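Local coordinates for Mlr7391 protein (Mesorhizobium loti, PDB 3HK4) that is of unconfirmed function but, as an NTF2-like protein of the SnoaL-like family, may act as a polyketide cyclase or related lyase, at residues A[73-76]-A[77-81]. Residues are numbered along the deposited sequence; the frame is centred on the assembly and turned at random.
Sequences SQWW and QENHE
Trp76 and His80 form a local aromatic and hydrogen-bonded contact near the C-terminal end of helix 66-78, where the chain passes into strand 80-93, an example of side chains bonding carbonyls of the final helical turn. The imidazole lies over one face of the indole as an offset stack, its centroid 3.7 Å from that of the five-membered ring and the planes 13° apart. His80 CB reaches over the six-membered ring in a CH-pi contact. At its edge the same imidazole donates from ND1 to Trp76 O (2.7 Å), with the oxygen in the ring plane; Asn79 N comes to that oxygen from above the carbonyl plane. One residue earlier along the chain, Asn79 ND2 gives a nearly straight bond to Trp75 O (2.8 Å, 176°), while its amide stacks on the Trp75 indole at 21°. With CG anti to the backbone N and the ring turned across that bond, the Trp75 indole presents a face to the amide. Farther round the helix, Gln74 NE2 donates to Glu78 OE2 (3.1 Å). An alanine in place of Trp76 would probably leave the His80 ring without its stacking partner, still bonded through ND1 but freer to tilt. Across the subunit interface, Trp75 NE1 bonds to Ser63 OG and Asn79 OD1 to His64 N, both of the second subunit, whereas Trp76 and His80 pack on Val105. This helix-to-strand junction leads into the curved sheet of the NTF2-like alpha+beta fold.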
loop_
_atom_site.group_PDB
_atom_site.type_symbol
_atom_site.label_atom_id
_atom_site.label_comp_id
_atom_site.label_asym_id
_atom_site.label_seq_id
_atom_site.Cartn_x
_atom_site.Cartn_y
_atom_site.Cartn_z
ATOM N N SER A 73 -2.859 -2.198 5.207
ATOM C CA SER A 73 -2.702 -2.012 6.661
ATOM C C SER A 73 -1.406 -2.606 7.138
ATOM O O SER A 73 -0.739 -2.058 7.992
ATOM C CB SER A 73 -3.883 -2.655 7.390
ATOM O OG SER A 73 -5.111 -2.087 6.974
ATOM N N GLN A 74 -1.050 -3.770 6.629
ATOM C CA GLN A 74 0.251 -4.342 6.994
ATOM C C GLN A 74 1.392 -3.487 6.477
ATOM O O GLN A 74 2.444 -3.309 7.133
ATOM C CB GLN A 74 0.369 -5.748 6.414
ATOM C CG GLN A 74 1.639 -6.514 6.870
ATOM C CD GLN A 74 1.754 -6.655 8.367
ATOM O OE1 GLN A 74 0.756 -6.838 9.049
ATOM N NE2 GLN A 74 2.980 -6.546 8.892
ATOM N N TRP A 75 1.224 -2.983 5.273
ATOM C CA TRP A 75 2.261 -2.081 4.698
ATOM C C TRP A 75 2.480 -0.899 5.637
ATOM O O TRP A 75 3.625 -0.546 5.979
ATOM C CB TRP A 75 1.893 -1.577 3.285
ATOM C CG TRP A 75 2.897 -0.617 2.756
ATOM C CD1 TRP A 75 4.001 -0.918 2.023
ATOM C CD2 TRP A 75 2.970 0.808 3.016
ATOM N NE1 TRP A 75 4.721 0.212 1.768
ATOM C CE2 TRP A 75 4.139 1.282 2.383
ATOM C CE3 TRP A 75 2.175 1.704 3.716
ATOM C CZ2 TRP A 75 4.527 2.612 2.416
ATOM C CZ3 TRP A 75 2.572 3.055 3.774
ATOM C CH2 TRP A 75 3.738 3.492 3.111
ATOM N N TRP A 76 1.388 -0.267 6.015
ATOM C CA TRP A 76 1.463 0.891 6.887
ATOM C C TRP A 76 2.201 0.583 8.215
ATOM O O TRP A 76 3.089 1.337 8.660
ATOM C CB TRP A 76 0.061 1.397 7.180
ATOM C CG TRP A 76 0.090 2.756 7.762
ATOM C CD1 TRP A 76 0.078 3.933 7.086
ATOM C CD2 TRP A 76 0.180 3.088 9.149
ATOM N NE1 TRP A 76 0.188 5.006 7.976
ATOM C CE2 TRP A 76 0.223 4.503 9.247
ATOM C CE3 TRP A 76 0.227 2.334 10.317
ATOM C CZ2 TRP A 76 0.275 5.156 10.453
ATOM C CZ3 TRP A 76 0.323 2.995 11.520
ATOM C CH2 TRP A 76 0.291 4.383 11.588
ATOM N N GLN A 77 1.839 -0.532 8.823
ATOM C CA GLN A 77 2.449 -0.943 10.096
ATOM C C GLN A 77 3.942 -1.140 9.973
ATOM O O GLN A 77 4.712 -0.805 10.868
ATOM C CB GLN A 77 1.772 -2.260 10.568
ATOM C CG GLN A 77 0.342 -2.064 11.066
ATOM C CD GLN A 77 0.244 -1.158 12.343
ATOM O OE1 GLN A 77 1.137 -1.168 13.213
ATOM N NE2 GLN A 77 -0.851 -0.376 12.438
ATOM N N GLU A 78 4.365 -1.733 8.861
ATOM C CA GLU A 78 5.805 -1.966 8.604
ATOM C C GLU A 78 6.620 -0.725 8.326
ATOM O O GLU A 78 7.832 -0.805 8.362
ATOM C CB GLU A 78 5.972 -2.833 7.370
ATOM C CG GLU A 78 5.357 -4.224 7.479
ATOM C CD GLU A 78 6.350 -5.341 7.731
ATOM O OE1 GLU A 78 7.572 -5.071 7.880
ATOM O OE2 GLU A 78 5.888 -6.509 7.731
ATOM N N ASN A 79 5.952 0.379 7.993
ATOM C CA ASN A 79 6.582 1.618 7.633
ATOM C C ASN A 79 6.384 2.727 8.656
ATOM O O ASN A 79 6.794 3.855 8.396
ATOM C CB ASN A 79 6.081 2.109 6.276
ATOM C CG ASN A 79 6.683 1.344 5.138
ATOM O OD1 ASN A 79 7.738 1.730 4.620
ATOM N ND2 ASN A 79 6.106 0.216 4.823
ATOM N N HIS A 80 5.762 2.421 9.795
ATOM C CA HIS A 80 5.583 3.420 10.849
ATOM C C HIS A 80 5.725 2.790 12.216
ATOM O O HIS A 80 5.368 1.616 12.406
ATOM C CB HIS A 80 4.191 4.031 10.763
ATOM C CG HIS A 80 3.900 4.691 9.463
ATOM N ND1 HIS A 80 3.491 3.983 8.348
ATOM C CD2 HIS A 80 3.960 5.988 9.089
ATOM C CE1 HIS A 80 3.352 4.815 7.334
ATOM N NE2 HIS A 80 3.610 6.040 7.759
ATOM N N GLU A 81 6.283 3.553 13.152
ATOM C CA GLU A 81 6.299 3.198 14.579
ATOM C C GLU A 81 5.211 4.079 15.232
ATOM O O GLU A 81 5.261 5.316 15.135
ATOM C CB GLU A 81 7.648 3.496 15.233
ATOM C CG GLU A 81 7.683 2.920 16.645
ATOM C CD GLU A 81 8.960 3.198 17.366
ATOM O OE1 GLU A 81 9.942 3.660 16.699
ATOM O OE2 GLU A 81 8.962 2.970 18.608
HETATM O O HOH W 1 -2.724 -0.394 10.248
#